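Intergenic-region protein (Escherichia coli CFT073, PDB 2WJ9) is an ArdB-type antirestriction protein that probably counters the restriction of incoming DNA by the host. Local coordinates at residues 62-67 / 142-147; 94-97 / 103-106. One frame throughout, in Å; residues are numbered along the deposited sequence. Where two conformers were deposited one is given.

In the fold
Both contacts are buried, and their centres lie about 13 Å apart. Contact 1 joins helix 59-64 and the turn F64-I67 to helix 132-151; it is small, made of ring and methyl contacts, and no hydrogen bond crosses it. Contact 2, nearer the centre of the chain, pairs strands 93-98 and 103-107 through four backbone hydrogen bonds, with ring packing and an L95-M105 contact beside them. The same two helices pack on the hairpin, helix 59-64 touching L95, A103 and M105 and helix 132-151 touching F104 and M105. Y144 of contact 1 meets contact 2 directly, its OH hydrogen-bonded to A103 O, 2.7 Å away.

Contact 1 (62-67 / 142-147); sequences QHFGLI and MTYSHH
The rings of F64 and Y144 meet obliquely, planes at 52° and centroids 5.7 Å apart; F64 also stacks with H159 and meets the ring of W60, and the H147 ring takes the I67 methyl CG2 at its edge, near the ring plane. In a mixed fold of helices and antiparallel sheets, this is the packing of F64 of helix 59-64 and the type I beta turn F64-I67 against helix 132-151. F64 reaches across with the far end of its ring, CZ lying 3.4 Å from Y144 OH and CE1 3.9 Å from Y144 CZ. Y144 has CG anti to its carbonyl carbon (chi1 -61°), which slants the phenol away from its helix, back toward that helix's N-terminal end, and its side chain crosses that of F64 at about a right angle. The phenol OH is not spent on F64: it bonds A103 O of the hairpin, which fixes the end of the ring. Y144 also touches M156 and L163 of helix 154-168.

The turn is closed by I67 N bonding F64 O at 3.0 Å, and this brings I67 round to the same helix as F64, one turn further along at H147. H147 has CG anti to its backbone N (chi1 -157°), which swings the imidazole toward the turn, where NE2 bonds P68 O. The methyl CG2 of I67 sits 3.9 Å from H147 CD2 and 4.2 Å from H147 NE2, beside the nitrogen that holds P68.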
# COMPACT_ATOMS: atom_id res chain seq x y z
N GLN B 62 -6.30 18.21 5.60
CA GLN B 62 -6.98 17.74 4.39
C GLN B 62 -6.62 16.29 4.04
O GLN B 62 -7.50 15.49 3.70
CB GLN B 62 -6.69 18.67 3.20
CG GLN B 62 -7.25 18.23 1.86
CD GLN B 62 -7.18 19.33 0.79
OE1 GLN B 62 -7.32 20.52 1.10
NE2 GLN B 62 -6.95 18.93 -0.46
N HIS B 63 -5.33 15.95 4.15
CA HIS B 63 -4.82 14.62 3.75
C HIS B 63 -4.59 13.64 4.91
O HIS B 63 -4.53 12.43 4.68
CB HIS B 63 -3.54 14.76 2.92
CG HIS B 63 -3.74 15.47 1.62
ND1 HIS B 63 -4.16 14.82 0.47
CD2 HIS B 63 -3.58 16.77 1.28
CE1 HIS B 63 -4.26 15.70 -0.51
NE2 HIS B 63 -3.91 16.88 -0.05
N PHE B 64 -4.47 14.15 6.13
CA PHE B 64 -4.08 13.33 7.29
C PHE B 64 -5.01 13.48 8.51
O PHE B 64 -4.77 12.86 9.55
CB PHE B 64 -2.62 13.64 7.72
CG PHE B 64 -1.58 13.35 6.65
CD1 PHE B 64 -0.87 12.15 6.67
CD2 PHE B 64 -1.32 14.27 5.64
CE1 PHE B 64 0.10 11.88 5.70
CE2 PHE B 64 -0.37 14.00 4.66
CZ PHE B 64 0.34 12.82 4.68
N GLY B 65 -6.09 14.26 8.38
CA GLY B 65 -6.92 14.64 9.54
C GLY B 65 -7.68 13.53 10.28
O GLY B 65 -8.24 13.77 11.35
N LEU B 66 -7.72 12.33 9.71
CA LEU B 66 -8.35 11.17 10.36
C LEU B 66 -7.40 10.43 11.29
O LEU B 66 -7.82 9.56 12.05
CB LEU B 66 -8.90 10.19 9.31
CG LEU B 66 -10.03 10.69 8.41
CD1 LEU B 66 -10.34 9.64 7.33
CD2 LEU B 66 -11.27 11.04 9.20
N ILE B 67 -6.12 10.80 11.26
CA ILE B 67 -5.06 10.07 11.97
C ILE B 67 -4.73 10.76 13.29
O ILE B 67 -4.51 11.97 13.31
CB ILE B 67 -3.78 9.97 11.09
CG1 ILE B 67 -4.08 9.22 9.78
CG2 ILE B 67 -2.63 9.31 11.88
CD1 ILE B 67 -3.03 9.44 8.67
N MET B 142 9.77 6.53 7.01
CA MET B 142 10.07 6.13 8.39
C MET B 142 9.02 6.69 9.35
O MET B 142 8.56 5.99 10.26
CB MET B 142 11.46 6.66 8.79
CG MET B 142 12.61 6.10 7.97
SD MET B 142 12.82 4.33 8.18
CE MET B 142 13.61 4.23 9.79
N THR B 143 8.65 7.95 9.13
CA THR B 143 7.62 8.61 9.95
C THR B 143 6.27 7.87 9.86
O THR B 143 5.67 7.55 10.89
CB THR B 143 7.41 10.08 9.51
OG1 THR B 143 8.66 10.78 9.62
CG2 THR B 143 6.35 10.77 10.39
N TYR B 144 5.82 7.60 8.64
CA TYR B 144 4.51 6.98 8.42
C TYR B 144 4.44 5.55 8.98
O TYR B 144 3.44 5.15 9.60
CB TYR B 144 4.12 6.98 6.93
CG TYR B 144 4.00 8.34 6.23
CD1 TYR B 144 4.08 9.55 6.93
CD2 TYR B 144 3.76 8.40 4.84
CE1 TYR B 144 3.95 10.79 6.26
CE2 TYR B 144 3.65 9.62 4.17
CZ TYR B 144 3.75 10.80 4.88
OH TYR B 144 3.64 12.02 4.25
N SER B 145 5.49 4.76 8.75
CA SER B 145 5.52 3.38 9.22
C SER B 145 5.53 3.31 10.75
O SER B 145 4.79 2.52 11.34
CB SER B 145 6.71 2.62 8.62
OG SER B 145 7.93 3.33 8.78
N HIS B 146 6.36 4.13 11.38
CA HIS B 146 6.41 4.21 12.83
C HIS B 146 5.06 4.62 13.41
O HIS B 146 4.54 3.99 14.33
CB HIS B 146 7.52 5.18 13.26
CG HIS B 146 7.77 5.21 14.74
ND1 HIS B 146 7.03 5.97 15.61
CD2 HIS B 146 8.72 4.60 15.49
CE1 HIS B 146 7.49 5.81 16.84
NE2 HIS B 146 8.52 4.98 16.79
N HIS B 147 4.45 5.64 12.82
CA HIS B 147 3.22 6.19 13.39
C HIS B 147 2.02 5.26 13.16
O HIS B 147 1.11 5.19 14.00
CB HIS B 147 2.96 7.59 12.81
CG HIS B 147 2.09 8.45 13.68
ND1 HIS B 147 2.42 8.77 14.98
CD2 HIS B 147 0.91 9.06 13.43
CE1 HIS B 147 1.48 9.54 15.49
NE2 HIS B 147 0.55 9.73 14.57

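Contact 2 (94-97 / 103-106); sequences NLYT and AFMA
N94 and A106 bond each other twice: N94 N gives to A106 O at 2.8 Å, nearly straight at 168°, and A106 N gives to N94 O at 3.0 Å. Two residues on, Y96 and F104 repeat the exchange, Y96 N to F104 O and F104 N to Y96 O, both 2.9 Å. N94 O and Y96 O also take weaker CA-H contacts from M105 and A103. These pairs alternate with the non-hydrogen-bonded pairs L95-M105 and T97-A103, the ladder of an antiparallel beta hairpin. L95 and T97 turn their backbone bonds the other way, to V51 and T49, which makes 93-98 the middle strand of a three-stranded sheet. A103 O is taken by Y144 OH.

On the face of N94, Y96, F104 and A106, Y96 CB lies over the F104 ring, 3.9 Å from its centroid, a CH-pi contact. The two rings are near parallel but slid apart, and A106 O lies at the edge of the Y96 ring. On the other face L95 and M105 run side by side, L95 CD2 3.6 Å from M105 CB.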
# COMPACT_ATOMS: atom_id res chain seq x y z
N ASN B 94 9.16 21.60 0.66
CA ASN B 94 7.86 21.79 0.01
C ASN B 94 6.91 20.63 0.31
O ASN B 94 7.33 19.56 0.76
CB ASN B 94 8.03 21.89 -1.51
CG ASN B 94 9.00 22.98 -1.93
OD1 ASN B 94 9.88 22.75 -2.77
ND2 ASN B 94 8.84 24.17 -1.37
N LEU B 95 5.62 20.86 0.05
CA LEU B 95 4.59 19.84 0.22
C LEU B 95 4.13 19.33 -1.14
O LEU B 95 4.01 20.10 -2.10
CB LEU B 95 3.42 20.40 1.03
CG LEU B 95 3.76 21.09 2.36
CD1 LEU B 95 2.49 21.54 3.09
CD2 LEU B 95 4.61 20.19 3.26
N TYR B 96 3.89 18.01 -1.22
CA TYR B 96 3.55 17.32 -2.47
C TYR B 96 2.37 16.34 -2.31
O TYR B 96 2.24 15.67 -1.28
CB TYR B 96 4.77 16.55 -3.01
CG TYR B 96 5.93 17.43 -3.38
CD1 TYR B 96 6.01 18.01 -4.65
CD2 TYR B 96 6.95 17.70 -2.48
CE1 TYR B 96 7.07 18.84 -5.00
CE2 TYR B 96 8.02 18.52 -2.81
CZ TYR B 96 8.08 19.09 -4.07
OH TYR B 96 9.14 19.92 -4.41
N THR B 97 1.55 16.25 -3.35
CA THR B 97 0.52 15.21 -3.48
C THR B 97 0.90 14.19 -4.57
O THR B 97 1.64 14.53 -5.50
CB THR B 97 -0.88 15.81 -3.81
OG1 THR B 97 -0.87 16.51 -5.06
CG2 THR B 97 -1.33 16.76 -2.69
N ALA B 103 0.75 11.51 -0.19
CA ALA B 103 1.22 12.88 0.03
C ALA B 103 2.49 12.83 0.88
O ALA B 103 2.68 11.90 1.68
CB ALA B 103 0.13 13.73 0.71
N PHE B 104 3.36 13.82 0.70
CA PHE B 104 4.63 13.86 1.43
C PHE B 104 5.26 15.27 1.44
O PHE B 104 4.71 16.22 0.88
CB PHE B 104 5.61 12.81 0.89
CG PHE B 104 6.10 13.08 -0.51
CD1 PHE B 104 7.34 13.65 -0.72
CD2 PHE B 104 5.33 12.73 -1.61
CE1 PHE B 104 7.81 13.89 -2.01
CE2 PHE B 104 5.79 12.97 -2.91
CZ PHE B 104 7.03 13.54 -3.11
N MET B 105 6.39 15.41 2.11
CA MET B 105 7.14 16.67 2.09
C MET B 105 8.60 16.38 1.81
O MET B 105 9.14 15.37 2.26
CB MET B 105 6.98 17.44 3.41
CG MET B 105 7.59 16.77 4.63
SD MET B 105 7.26 17.62 6.20
CE MET B 105 7.52 19.31 5.72
N ALA B 106 9.24 17.26 1.05
CA ALA B 106 10.65 17.10 0.69
C ALA B 106 11.24 18.40 0.16
O ALA B 106 10.50 19.31 -0.20
CB ALA B 106 10.79 16.00 -0.38